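Local coordinates for synaptic vesicle glycoprotein 2C (Homo sapiens, PDB 4JRA), which is a synaptic vesicle membrane glycoprotein whose luminal domain is known as a protein receptor for botulinum neurotoxin A, at residues Asn51-Gly56 with Ser71-Asp76; Val78-Thr83 with Thr98-Val103; Phe94-Phe99 with Phe114-Phe119. All coordinates share one frame; numbering follows the deposited sequence.

Contact 1. Residues Asn51-Gly56 with Ser71-Asp76; sequences NQIHTG and SVTFKD
I53, H54 and T55 run alongside T73, F74 and K75 as two parallel strands, their short axes 4.6 Å apart at closest and 16° from true alignment. The pairing follows a constant offset of twenty residues. T73 N donates to Q52 O at 3.0 Å. H54 bonds strand 73-75 through both its N-H, to T73 O (2.7 Å), and its carbonyl, from K75 N (2.8 Å). At the C-terminal end the bonding weakens: G56 N is shared between the carbonyls of K75 and D76, both bonds weak.

I53 and T73 project from the same face, next to one another. Each has CG2 anti to its backbone N, and these two methyls meet at 3.9 Å. On the other face H54 and F74 are paired likewise, with F74 CD2 4.0 Å from H54 CB. The two ring planes are inclined at 42°, with F74 CE2 the ring atom nearest H54 CD2. V72, buried, brings CG1 to 3.7 Å from Q52 O. F74 also meets the F94 ring and lies edge-to-face with F79, so F74 faces the interior, with H54 at its margin, still partly exposed; I53 and T55 are exposed. Parallel strands in successive coils, offset by twenty residues, are characteristic of the right-handed quadrilateral beta-helix of the pentapeptide-repeat type.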
ATOM      1  N   ASN D  51      40.174  -4.001 -14.456  1.00 43.73           N
ATOM      2  CA  ASN D  51      40.743  -5.282 -14.923  1.00 37.30           C
ATOM      3  C   ASN D  51      40.715  -6.453 -13.935  1.00 31.96           C
ATOM      4  O   ASN D  51      41.758  -6.963 -13.542  1.00 33.87           O
ATOM      5  CB  ASN D  51      42.178  -5.060 -15.398  1.00 36.58           C
ATOM      6  CG  ASN D  51      42.277  -3.972 -16.440  1.00 37.19           C
ATOM      7  OD1 ASN D  51      42.492  -2.804 -16.113  1.00 36.74           O
ATOM      8  ND2 ASN D  51      42.110  -4.343 -17.705  1.00 36.89           N
ATOM      9  N   GLN D  52      39.518  -6.890 -13.561  1.00 28.43           N
ATOM     10  CA  GLN D  52      39.349  -7.993 -12.631  1.00 24.58           C
ATOM     11  C   GLN D  52      38.097  -8.739 -13.016  1.00 21.53           C
ATOM     12  O   GLN D  52      37.084  -8.126 -13.318  1.00 22.83           O
ATOM     13  CB  GLN D  52      39.194  -7.469 -11.208  1.00 29.71           C
ATOM     14  CG  GLN D  52      40.053  -6.269 -10.878  1.00 30.19           C
ATOM     15  CD  GLN D  52      39.828  -5.780  -9.466  1.00 36.14           C
ATOM     16  OE1 GLN D  52      39.038  -6.356  -8.724  1.00 39.09           O
ATOM     17  NE2 GLN D  52      40.525  -4.717  -9.083  1.00 37.84           N
ATOM     18  N   ILE D  53      38.173 -10.062 -13.037  1.00 26.19           N
ATOM     19  CA  ILE D  53      37.014 -10.884 -13.339  1.00 24.51           C
ATOM     20  C   ILE D  53      36.663 -11.633 -12.069  1.00 33.13           C
ATOM     21  O   ILE D  53      37.345 -12.586 -11.685  1.00 36.74           O
ATOM     22  CB  ILE D  53      37.278 -11.865 -14.486  1.00 21.82           C
ATOM     23  CG1 ILE D  53      38.023 -11.169 -15.626  1.00 25.95           C
ATOM     24  CG2 ILE D  53      35.963 -12.442 -14.986  1.00 21.36           C
ATOM     25  CD1 ILE D  53      38.204 -12.026 -16.883  1.00 29.21           C
ATOM     26  N   HIS D  54      35.620 -11.161 -11.394  1.00 32.29           N
ATOM     27  CA  HIS D  54      35.212 -11.719 -10.114  1.00 25.79           C
ATOM     28  C   HIS D  54      34.088 -12.711 -10.340  1.00 22.81           C
ATOM     29  O   HIS D  54      33.064 -12.356 -10.907  1.00 20.42           O
ATOM     30  CB  HIS D  54      34.772 -10.601  -9.173  1.00 21.29           C
ATOM     31  CG  HIS D  54      35.886  -9.668  -8.804  1.00 22.15           C
ATOM     32  ND1 HIS D  54      37.023 -10.102  -8.167  1.00 20.84           N
ATOM     33  CD2 HIS D  54      36.040  -8.340  -9.003  1.00 21.71           C
ATOM     34  CE1 HIS D  54      37.835  -9.071  -7.973  1.00 18.31           C
ATOM     35  NE2 HIS D  54      37.259  -7.993  -8.467  1.00 18.53           N
ATOM     36  N   THR D  55      34.290 -13.958  -9.917  1.00 25.71           N
ATOM     37  CA  THR D  55      33.272 -14.999 -10.067  1.00 26.35           C
ATOM     38  C   THR D  55      32.971 -15.689  -8.739  1.00 28.26           C
ATOM     39  O   THR D  55      33.851 -15.837  -7.897  1.00 34.50           O
ATOM     40  CB  THR D  55      33.696 -16.071 -11.100  1.00 23.98           C
ATOM     41  OG1 THR D  55      34.459 -17.087 -10.449  1.00 31.34           O
ATOM     42  CG2 THR D  55      34.530 -15.463 -12.219  1.00 20.65           C
ATOM     43  N   GLY D  56      31.718 -16.085  -8.544  1.00 24.30           N
ATOM     44  CA  GLY D  56      31.358 -16.945  -7.435  1.00 22.33           C
ATOM     45  C   GLY D  56      31.254 -16.253  -6.092  1.00 21.99           C
ATOM     46  O   GLY D  56      31.242 -16.912  -5.055  1.00 21.62           O
ATOM     47  N   SER D  71      36.434  -2.271 -17.590  1.00 40.11           N
ATOM     48  CA  SER D  71      36.668  -3.638 -18.034  1.00 42.84           C
ATOM     49  C   SER D  71      36.700  -4.604 -16.850  1.00 41.73           C
ATOM     50  O   SER D  71      37.541  -5.497 -16.781  1.00 43.34           O
ATOM     51  CB  SER D  71      37.965  -3.720 -18.849  1.00 45.82           C
ATOM     52  OG  SER D  71      37.838  -3.028 -20.082  1.00 46.81           O
ATOM     53  N   VAL D  72      35.772  -4.405 -15.917  1.00 39.78           N
ATOM     54  CA  VAL D  72      35.598  -5.293 -14.766  1.00 31.55           C
ATOM     55  C   VAL D  72      34.437  -6.229 -15.062  1.00 28.05           C
ATOM     56  O   VAL D  72      33.485  -5.831 -15.700  1.00 27.52           O
ATOM     57  CB  VAL D  72      35.290  -4.486 -13.489  1.00 23.05           C
ATOM     58  CG1 VAL D  72      34.766  -5.392 -12.373  1.00 20.43           C
ATOM     59  CG2 VAL D  72      36.529  -3.742 -13.049  1.00 19.39           C
ATOM     60  N   THR D  73      34.509  -7.470 -14.604  1.00 32.19           N
ATOM     61  CA  THR D  73      33.430  -8.417 -14.857  1.00 32.86           C
ATOM     62  C   THR D  73      33.086  -9.196 -13.601  1.00 31.18           C
ATOM     63  O   THR D  73      33.944  -9.813 -12.995  1.00 35.00           O
ATOM     64  CB  THR D  73      33.797  -9.388 -15.993  1.00 35.88           C
ATOM     65  OG1 THR D  73      33.800  -8.675 -17.236  1.00 41.28           O
ATOM     66  CG2 THR D  73      32.794 -10.523 -16.086  1.00 35.20           C
ATOM     67  N   PHE D  74      31.825  -9.128 -13.197  1.00 29.48           N
ATOM     68  CA  PHE D  74      31.313  -9.989 -12.146  1.00 25.72           C
ATOM     69  C   PHE D  74      30.519 -11.077 -12.846  1.00 22.20           C
ATOM     70  O   PHE D  74      29.618 -10.760 -13.616  1.00 18.37           O
ATOM     71  CB  PHE D  74      30.393  -9.229 -11.185  1.00 22.97           C
ATOM     72  CG  PHE D  74      31.081  -8.143 -10.385  1.00 17.57           C
ATOM     73  CD1 PHE D  74      31.263  -6.884 -10.924  1.00 15.23           C
ATOM     74  CD2 PHE D  74      31.504  -8.371  -9.085  1.00 14.28           C
ATOM     75  CE1 PHE D  74      31.868  -5.884 -10.195  1.00 16.09           C
ATOM     76  CE2 PHE D  74      32.107  -7.374  -8.357  1.00 13.59           C
ATOM     77  CZ  PHE D  74      32.288  -6.131  -8.909  1.00 15.95           C
ATOM     78  N   LYS D  75      30.859 -12.346 -12.608  1.00 22.08           N
ATOM     79  CA  LYS D  75      30.052 -13.459 -13.112  1.00 21.26           C
ATOM     80  C   LYS D  75      29.525 -14.322 -11.966  1.00 18.17           C
ATOM     81  O   LYS D  75      30.137 -14.374 -10.911  1.00 21.38           O
ATOM     82  CB  LYS D  75      30.841 -14.318 -14.103  1.00 23.31           C
ATOM     83  CG  LYS D  75      29.952 -15.371 -14.755  1.00 26.30           C
ATOM     84  CD  LYS D  75      30.663 -16.229 -15.758  1.00 29.20           C
ATOM     85  CE  LYS D  75      30.433 -15.745 -17.166  1.00 33.87           C
ATOM     86  NZ  LYS D  75      31.254 -16.513 -18.154  1.00 37.86           N
ATOM     87  N   ASP D  76      28.381 -14.968 -12.166  1.00 17.36           N
ATOM     88  CA  ASP D  76      27.875 -15.984 -11.231  1.00 23.92           C
ATOM     89  C   ASP D  76      27.988 -15.583  -9.760  1.00 24.10           C
ATOM     90  O   ASP D  76      28.528 -16.342  -8.947  1.00 26.64           O
ATOM     91  CB  ASP D  76      28.626 -17.300 -11.437  1.00 27.16           C
ATOM     92  CG  ASP D  76      28.401 -17.894 -12.807  1.00 32.90           C
ATOM     93  OD1 ASP D  76      27.228 -17.999 -13.218  1.00 38.00           O
ATOM     94  OD2 ASP D  76      29.402 -18.252 -13.476  1.00 33.67           O
TER

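Contact 2. Residues Val78-Thr83 with Thr98-Val103; sequences VFKSCT and TFIDTV
F79 and F99 stack offset, their centroids 4.5 Å apart and planes 19° from parallel. Both rings have CG anti to their own carbonyl carbon (chi1 -65° and -70°), which sends them the same way from adjacent parallel strands. F99 CE2 lies over one face of F79, toward its rim, and comes within 3.4 Å of F79 CD1; T98 O sits at the edge of the F79 ring, in its plane.

V78 and T98 keep the same side-by-side sense on the opposite face: T98 OG1 turns to the V78 methyls, 3.3 Å from V78 CG1. Further on, T102 CG2 reaches 3.4 Å from F79 O and also lies against C82 N and CB.

The backbone fixes this register. F79 N donates to T98 O, I100 N to F79 O (2.6 Å) and S81 N to I100 O, all close to straight. S81 and D101, both with positive phi, turn the two segments at the corner; beyond them a water donates to both C82 O and D101 O, and the bond from V103 N to C82 O is weak.

Strand 78-80 is flanked by strand 57-60, whose Y59 ring meets F79, and strand 98-100 by strand 118-120. F94 and F104 lie edge-to-face with F99, while S81 and D101 each pack on a basic side chain of the other protein chain in the assembly.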
ATOM      1  N   VAL D  78      26.405 -12.985  -6.238  1.00 20.73           N
ATOM      2  CA  VAL D  78      25.198 -12.524  -5.563  1.00 22.24           C
ATOM      3  C   VAL D  78      25.508 -11.219  -4.832  1.00 19.80           C
ATOM      4  O   VAL D  78      26.523 -11.124  -4.155  1.00 18.58           O
ATOM      5  CB  VAL D  78      24.720 -13.580  -4.570  1.00 26.33           C
ATOM      6  CG1 VAL D  78      23.464 -13.106  -3.843  1.00 28.01           C
ATOM      7  CG2 VAL D  78      24.466 -14.884  -5.304  1.00 30.33           C
ATOM      8  N   PHE D  79      24.652 -10.212  -4.999  1.00 19.47           N
ATOM      9  CA  PHE D  79      24.819  -8.916  -4.341  1.00 15.86           C
ATOM     10  C   PHE D  79      23.659  -8.654  -3.381  1.00 14.63           C
ATOM     11  O   PHE D  79      22.541  -8.524  -3.824  1.00 17.69           O
ATOM     12  CB  PHE D  79      24.857  -7.807  -5.385  1.00 17.65           C
ATOM     13  CG  PHE D  79      26.048  -7.881  -6.312  1.00 16.76           C
ATOM     14  CD1 PHE D  79      26.091  -8.805  -7.337  1.00 15.16           C
ATOM     15  CD2 PHE D  79      27.109  -7.012  -6.172  1.00 11.60           C
ATOM     16  CE1 PHE D  79      27.168  -8.873  -8.179  1.00 13.16           C
ATOM     17  CE2 PHE D  79      28.188  -7.078  -7.017  1.00 11.09           C
ATOM     18  CZ  PHE D  79      28.216  -8.014  -8.020  1.00 16.00           C
ATOM     19  N   LYS D  80      23.923  -8.548  -2.082  1.00 19.97           N
ATOM     20  CA  LYS D  80      22.858  -8.392  -1.085  1.00 21.31           C
ATOM     21  C   LYS D  80      22.938  -7.117  -0.231  1.00 19.85           C
ATOM     22  O   LYS D  80      23.886  -6.944   0.532  1.00 21.56           O
ATOM     23  CB  LYS D  80      22.886  -9.585  -0.138  1.00 22.01           C
ATOM     24  CG  LYS D  80      22.668 -10.909  -0.811  1.00 27.00           C
ATOM     25  CD  LYS D  80      22.411 -11.979   0.227  1.00 30.33           C
ATOM     26  CE  LYS D  80      22.430 -13.373  -0.367  1.00 29.60           C
ATOM     27  NZ  LYS D  80      21.888 -14.370   0.589  1.00 26.84           N
ATOM     28  N   SER D  81      21.923  -6.260  -0.326  1.00 14.17           N
ATOM     29  CA  SER D  81      21.828  -5.058   0.505  1.00 16.81           C
ATOM     30  C   SER D  81      23.008  -4.123   0.278  1.00 17.59           C
ATOM     31  O   SER D  81      23.480  -3.422   1.182  1.00 19.75           O
ATOM     32  CB  SER D  81      21.698  -5.431   1.979  1.00 22.70           C
ATOM     33  OG  SER D  81      20.366  -5.816   2.274  1.00 33.50           O
ATOM     34  N   CYS D  82      23.459  -4.108  -0.963  1.00 14.08           N
ATOM     35  CA  CYS D  82      24.566  -3.285  -1.382  1.00 18.39           C
ATOM     36  C   CYS D  82      24.047  -1.957  -1.936  1.00 23.13           C
ATOM     37  O   CYS D  82      22.845  -1.743  -2.014  1.00 22.68           O
ATOM     38  CB  CYS D  82      25.369  -4.050  -2.431  1.00 18.61           C
ATOM     39  SG  CYS D  82      26.242  -5.465  -1.757  1.00 16.83           S
ATOM     40  N   THR D  83      24.955  -1.058  -2.304  1.00 25.95           N
ATOM     41  CA  THR D  83      24.567   0.246  -2.832  1.00 27.77           C
ATOM     42  C   THR D  83      25.528   0.679  -3.935  1.00 27.60           C
ATOM     43  O   THR D  83      26.736   0.655  -3.746  1.00 20.49           O
ATOM     44  CB  THR D  83      24.547   1.299  -1.714  1.00 29.30           C
ATOM     45  OG1 THR D  83      24.465   0.633  -0.450  1.00 35.81           O
ATOM     46  CG2 THR D  83      23.354   2.224  -1.858  1.00 24.33           C
ATOM     47  N   THR D  98      22.700 -12.290  -9.274  1.00 15.01           N
ATOM     48  CA  THR D  98      21.456 -11.959  -8.620  1.00 13.44           C
ATOM     49  C   THR D  98      21.743 -10.747  -7.749  1.00 16.50           C
ATOM     50  O   THR D  98      22.716 -10.723  -7.013  1.00 20.02           O
ATOM     51  CB  THR D  98      20.885 -13.130  -7.769  1.00 14.14           C
ATOM     52  OG1 THR D  98      21.758 -13.419  -6.691  1.00 23.66           O
ATOM     53  CG2 THR D  98      20.729 -14.377  -8.593  1.00 14.05           C
ATOM     54  N   PHE D  99      20.914  -9.721  -7.865  1.00 20.59           N
ATOM     55  CA  PHE D  99      21.030  -8.564  -7.006  1.00 15.88           C
ATOM     56  C   PHE D  99      19.845  -8.588  -6.059  1.00 12.81           C
ATOM     57  O   PHE D  99      18.721  -8.737  -6.499  1.00 16.18           O
ATOM     58  CB  PHE D  99      21.037  -7.292  -7.843  1.00 15.35           C
ATOM     59  CG  PHE D  99      22.286  -7.111  -8.665  1.00 12.86           C
ATOM     60  CD1 PHE D  99      22.364  -7.609  -9.943  1.00 12.90           C
ATOM     61  CD2 PHE D  99      23.370  -6.419  -8.165  1.00 11.00           C
ATOM     62  CE1 PHE D  99      23.513  -7.438 -10.709  1.00 13.26           C
ATOM     63  CE2 PHE D  99      24.512  -6.248  -8.924  1.00 12.06           C
ATOM     64  CZ  PHE D  99      24.586  -6.763 -10.196  1.00  9.99           C
ATOM     65  N   ILE D 100      20.091  -8.458  -4.761  1.00 13.83           N
ATOM     66  CA  ILE D 100      19.009  -8.468  -3.784  1.00 20.03           C
ATOM     67  C   ILE D 100      19.052  -7.245  -2.883  1.00 24.27           C
ATOM     68  O   ILE D 100      20.071  -6.952  -2.267  1.00 29.55           O
ATOM     69  CB  ILE D 100      19.073  -9.718  -2.900  1.00 22.58           C
ATOM     70  CG1 ILE D 100      19.045 -10.977  -3.771  1.00 21.01           C
ATOM     71  CG2 ILE D 100      17.919  -9.713  -1.893  1.00 24.01           C
ATOM     72  CD1 ILE D 100      19.102 -12.265  -2.978  1.00 21.77           C
ATOM     73  N   ASP D 101      17.934  -6.540  -2.812  1.00 21.98           N
ATOM     74  CA  ASP D 101      17.776  -5.432  -1.889  1.00 19.38           C
ATOM     75  C   ASP D 101      18.803  -4.315  -2.137  1.00 17.58           C
ATOM     76  O   ASP D 101      19.102  -3.519  -1.219  1.00 14.86           O
ATOM     77  CB  ASP D 101      17.854  -5.948  -0.441  1.00 18.60           C
ATOM     78  CG  ASP D 101      16.681  -6.864  -0.065  1.00 20.98           C
ATOM     79  OD1 ASP D 101      15.703  -6.942  -0.835  1.00 23.47           O
ATOM     80  OD2 ASP D 101      16.725  -7.502   1.014  1.00 17.57           O
ATOM     81  N   THR D 102      19.333  -4.242  -3.365  1.00 14.55           N
ATOM     82  CA  THR D 102      20.351  -3.227  -3.699  1.00  9.80           C
ATOM     83  C   THR D 102      19.797  -2.011  -4.458  1.00 12.82           C
ATOM     84  O   THR D 102      18.810  -2.082  -5.165  1.00 12.76           O
ATOM     85  CB  THR D 102      21.583  -3.819  -4.459  1.00 20.97           C
ATOM     86  OG1 THR D 102      21.353  -3.821  -5.868  1.00 36.54           O
ATOM     87  CG2 THR D 102      21.882  -5.220  -4.012  1.00 12.81           C
ATOM     88  N   VAL D 103      20.454  -0.879  -4.266  1.00 14.39           N
ATOM     89  CA  VAL D 103      20.097   0.374  -4.903  1.00 11.27           C
ATOM     90  C   VAL D 103      21.141   0.751  -5.975  1.00 16.94           C
ATOM     91  O   VAL D 103      22.352   0.614  -5.773  1.00 15.54           O
ATOM     92  CB  VAL D 103      20.011   1.473  -3.837  1.00 12.40           C
ATOM     93  CG1 VAL D 103      19.657   2.824  -4.457  1.00 13.55           C
ATOM     94  CG2 VAL D 103      18.978   1.077  -2.791  1.00 18.76           C
TER
HETATM   95  O   HOH W   1      20.614  -1.361  -0.071  1.00 13.02           O

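Contact 3. Residues Phe94-Phe99 with Phe114-Phe119; sequences FKNCTF and FIDSEF
F94 and F114, with F99 and F119, belong to an aromatic cluster in a right-handed beta-helix of pentapeptide-repeat type, where successive coils bring residues twenty positions apart into parallel pairs. F94 and F114 project from the same face with near-parallel planes, yet the rings are slid apart, their centroids separated by 5.2 Å, and overlap little. F94 CD1 lies over one face of F114, offset toward its rim. F99 and F119 repeat the pattern with centroids 5.8 Å apart. F114 joins the two pairs: its CG is anti to the carbonyl carbon (chi1 -53°), and the ring reaches F99, whose CE1 comes to the F114 edge, 3.7 Å from F114 CD2, with the planes at 65°.

The backbone bonds frame the corner formed by N96-C97 and D116-S117. I115 N donates to F94 O and N96 N to I115 O, each at 3.0 Å, the second nearly straight; past the corner F99 N donates to E118 O at 3.2 Å. At the sheet's edge strand, F119 N is hydrogen-bonded to a polar side chain of the other protein chain, and F119 also makes backbone hydrogen bonds to that chain.

The outer face, formed by K95, I115, T98 and E118, is looser. I115 CB comes no nearer than 4.3 Å to K95 CG. E118, with CD anti to CA (chi2 174°), lays its carboxylate against T98, with OE1 3.4 Å from T98 CG2.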
ATOM      1  N   PHE D  94      27.800  -7.605 -15.695  1.00 30.82           N
ATOM      2  CA  PHE D  94      27.374  -8.453 -14.603  1.00 26.55           C
ATOM      3  C   PHE D  94      26.652  -9.652 -15.213  1.00 20.22           C
ATOM      4  O   PHE D  94      25.504  -9.533 -15.612  1.00 18.27           O
ATOM      5  CB  PHE D  94      26.424  -7.673 -13.709  1.00 23.35           C
ATOM      6  CG  PHE D  94      27.073  -6.522 -12.998  1.00 21.61           C
ATOM      7  CD1 PHE D  94      27.125  -5.264 -13.578  1.00 24.07           C
ATOM      8  CD2 PHE D  94      27.614  -6.692 -11.734  1.00 20.10           C
ATOM      9  CE1 PHE D  94      27.714  -4.204 -12.910  1.00 27.05           C
ATOM     10  CE2 PHE D  94      28.199  -5.641 -11.067  1.00 22.51           C
ATOM     11  CZ  PHE D  94      28.255  -4.398 -11.649  1.00 26.55           C
ATOM     12  N   LYS D  95      27.332 -10.792 -15.301  1.00 20.11           N
ATOM     13  CA  LYS D  95      26.766 -11.975 -15.952  1.00 20.54           C
ATOM     14  C   LYS D  95      26.279 -13.006 -14.944  1.00 23.74           C
ATOM     15  O   LYS D  95      27.015 -13.416 -14.055  1.00 31.48           O
ATOM     16  CB  LYS D  95      27.793 -12.604 -16.888  1.00 15.23           C
ATOM     17  CG  LYS D  95      28.399 -11.619 -17.886  1.00 22.50           C
ATOM     18  CD  LYS D  95      29.587 -12.255 -18.600  1.00 28.92           C
ATOM     19  CE  LYS D  95      30.241 -11.328 -19.613  1.00 33.75           C
ATOM     20  NZ  LYS D  95      31.113 -12.077 -20.569  1.00 35.72           N
ATOM     21  N   ASN D  96      25.029 -13.422 -15.086  1.00 22.76           N
ATOM     22  CA  ASN D  96      24.470 -14.457 -14.233  1.00 21.15           C
ATOM     23  C   ASN D  96      24.554 -14.042 -12.765  1.00 19.79           C
ATOM     24  O   ASN D  96      24.961 -14.843 -11.919  1.00 15.79           O
ATOM     25  CB  ASN D  96      25.219 -15.783 -14.450  1.00 19.17           C
ATOM     26  CG  ASN D  96      25.701 -15.965 -15.888  1.00 18.31           C
ATOM     27  OD1 ASN D  96      26.771 -15.490 -16.254  1.00 22.27           O
ATOM     28  ND2 ASN D  96      24.928 -16.662 -16.698  1.00 18.05           N
ATOM     29  N   CYS D  97      24.191 -12.785 -12.478  1.00 18.94           N
ATOM     30  CA  CYS D  97      24.293 -12.213 -11.119  1.00 20.50           C
ATOM     31  C   CYS D  97      22.892 -11.987 -10.551  1.00 19.45           C
ATOM     32  O   CYS D  97      21.998 -11.560 -11.263  1.00 16.81           O
ATOM     33  CB  CYS D  97      25.054 -10.883 -11.103  1.00 12.93           C
ATOM     34  SG  CYS D  97      26.799 -10.979 -11.451  1.00  9.77           S
ATOM     35  N   THR D  98      22.700 -12.290  -9.274  1.00 15.01           N
ATOM     36  CA  THR D  98      21.456 -11.959  -8.620  1.00 13.44           C
ATOM     37  C   THR D  98      21.743 -10.747  -7.749  1.00 16.50           C
ATOM     38  O   THR D  98      22.716 -10.723  -7.013  1.00 20.02           O
ATOM     39  CB  THR D  98      20.885 -13.130  -7.769  1.00 14.14           C
ATOM     40  OG1 THR D  98      21.758 -13.419  -6.691  1.00 23.66           O
ATOM     41  CG2 THR D  98      20.729 -14.377  -8.593  1.00 14.05           C
ATOM     42  N   PHE D  99      20.914  -9.721  -7.865  1.00 20.59           N
ATOM     43  CA  PHE D  99      21.030  -8.564  -7.006  1.00 15.88           C
ATOM     44  C   PHE D  99      19.845  -8.588  -6.059  1.00 12.81           C
ATOM     45  O   PHE D  99      18.721  -8.737  -6.499  1.00 16.18           O
ATOM     46  CB  PHE D  99      21.037  -7.292  -7.843  1.00 15.35           C
ATOM     47  CG  PHE D  99      22.286  -7.111  -8.665  1.00 12.86           C
ATOM     48  CD1 PHE D  99      22.364  -7.609  -9.943  1.00 12.90           C
ATOM     49  CD2 PHE D  99      23.370  -6.419  -8.165  1.00 11.00           C
ATOM     50  CE1 PHE D  99      23.513  -7.438 -10.709  1.00 13.26           C
ATOM     51  CE2 PHE D  99      24.512  -6.248  -8.924  1.00 12.06           C
ATOM     52  CZ  PHE D  99      24.586  -6.763 -10.196  1.00  9.99           C
ATOM     53  N   PHE D 114      23.991  -6.061 -17.871  1.00 29.82           N
ATOM     54  CA  PHE D 114      23.572  -7.193 -17.058  1.00 22.57           C
ATOM     55  C   PHE D 114      23.075  -8.281 -17.989  1.00 21.33           C
ATOM     56  O   PHE D 114      22.052  -8.107 -18.639  1.00 25.75           O
ATOM     57  CB  PHE D 114      22.446  -6.782 -16.111  1.00 19.20           C
ATOM     58  CG  PHE D 114      22.756  -5.583 -15.273  1.00 17.89           C
ATOM     59  CD1 PHE D 114      22.831  -4.319 -15.842  1.00 25.81           C
ATOM     60  CD2 PHE D 114      22.925  -5.699 -13.915  1.00 15.40           C
ATOM     61  CE1 PHE D 114      23.106  -3.204 -15.068  1.00 26.74           C
ATOM     62  CE2 PHE D 114      23.202  -4.579 -13.137  1.00 18.26           C
ATOM     63  CZ  PHE D 114      23.289  -3.337 -13.716  1.00 22.27           C
ATOM     64  N   ILE D 115      23.792  -9.397 -18.061  1.00 17.99           N
ATOM     65  CA  ILE D 115      23.444 -10.466 -19.000  1.00 12.53           C
ATOM     66  C   ILE D 115      22.900 -11.720 -18.284  1.00 18.91           C
ATOM     67  O   ILE D 115      23.481 -12.193 -17.307  1.00 20.12           O
ATOM     68  CB  ILE D 115      24.647 -10.802 -19.903  1.00 13.06           C
ATOM     69  CG1 ILE D 115      25.050  -9.569 -20.723  1.00 19.85           C
ATOM     70  CG2 ILE D 115      24.320 -11.941 -20.846  1.00 12.32           C
ATOM     71  CD1 ILE D 115      23.955  -9.058 -21.695  1.00 33.15           C
ATOM     72  N   ASP D 116      21.785 -12.243 -18.794  1.00 23.97           N
ATOM     73  CA  ASP D 116      21.054 -13.343 -18.169  1.00 26.63           C
ATOM     74  C   ASP D 116      20.921 -12.994 -16.710  1.00 26.48           C
ATOM     75  O   ASP D 116      21.401 -13.703 -15.828  1.00 23.83           O
ATOM     76  CB  ASP D 116      21.753 -14.692 -18.398  1.00 29.69           C
ATOM     77  CG  ASP D 116      21.806 -15.084 -19.883  1.00 25.21           C
ATOM     78  OD1 ASP D 116      20.939 -14.601 -20.641  1.00 23.64           O
ATOM     79  OD2 ASP D 116      22.713 -15.857 -20.292  1.00 18.98           O
ATOM     80  N   SER D 117      20.235 -11.874 -16.496  1.00 33.21           N
ATOM     81  CA  SER D 117      20.194 -11.154 -15.223  1.00 33.57           C
ATOM     82  C   SER D 117      18.958 -11.440 -14.350  1.00 33.46           C
ATOM     83  O   SER D 117      17.971 -12.021 -14.820  1.00 37.27           O
ATOM     84  CB  SER D 117      20.282  -9.637 -15.502  1.00 32.73           C
ATOM     85  OG  SER D 117      19.604  -9.268 -16.705  1.00 27.20           O
ATOM     86  N   GLU D 118      19.043 -11.031 -13.076  1.00 25.70           N
ATOM     87  CA  GLU D 118      17.935 -11.111 -12.114  1.00 20.75           C
ATOM     88  C   GLU D 118      18.008 -10.017 -11.010  1.00 17.23           C
ATOM     89  O   GLU D 118      19.070  -9.770 -10.419  1.00 10.49           O
ATOM     90  CB  GLU D 118      17.905 -12.504 -11.480  1.00 20.93           C
ATOM     91  CG  GLU D 118      17.522 -12.523 -10.013  1.00 25.31           C
ATOM     92  CD  GLU D 118      17.375 -13.923  -9.485  1.00 35.53           C
ATOM     93  OE1 GLU D 118      17.758 -14.861 -10.207  1.00 37.51           O
ATOM     94  OE2 GLU D 118      16.873 -14.093  -8.352  1.00 42.06           O
ATOM     95  N   PHE D 119      16.866  -9.369 -10.747  1.00 22.30           N
ATOM     96  CA  PHE D 119      16.717  -8.332  -9.707  1.00 14.67           C
ATOM     97  C   PHE D 119      15.641  -8.770  -8.747  1.00  8.64           C
ATOM     98  O   PHE D 119      14.729  -9.464  -9.131  1.00 16.29           O
ATOM     99  CB  PHE D 119      16.346  -6.978 -10.334  1.00  8.88           C
ATOM    100  CG  PHE D 119      17.399  -6.453 -11.268  1.00 11.86           C
ATOM    101  CD1 PHE D 119      18.466  -5.708 -10.791  1.00 14.32           C
ATOM    102  CD2 PHE D 119      17.359  -6.756 -12.612  1.00 14.73           C
ATOM    103  CE1 PHE D 119      19.452  -5.265 -11.644  1.00 16.61           C
ATOM    104  CE2 PHE D 119      18.341  -6.315 -13.469  1.00 14.85           C
ATOM    105  CZ  PHE D 119      19.388  -5.570 -12.983  1.00 20.23           C
TER

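All three contacts pair segments twenty residues apart in parallel; contacts 1 and 2 lie on adjacent sheets of the beta-helix, and contact 3 spans the corner between them. Contact 1 is a surface contact on the sheet of strands 53-55, 73-75, 93-95 and 114-115; contacts 2 and 3 are partly buried and share T98 and F99 on strand 98-100. F74, F79 and F94 connect the sets: F74 CD2 is 3.5 Å from F79 CZ, and F74 CD1 is 3.3 Å from F94 CE2. Contact 1 relies mainly on backbone bonds, contact 2 adds a true ring stack and a bridging water, and contact 3 has slid and oblique rings; contacts 2 and 3 also touch the other protein chain.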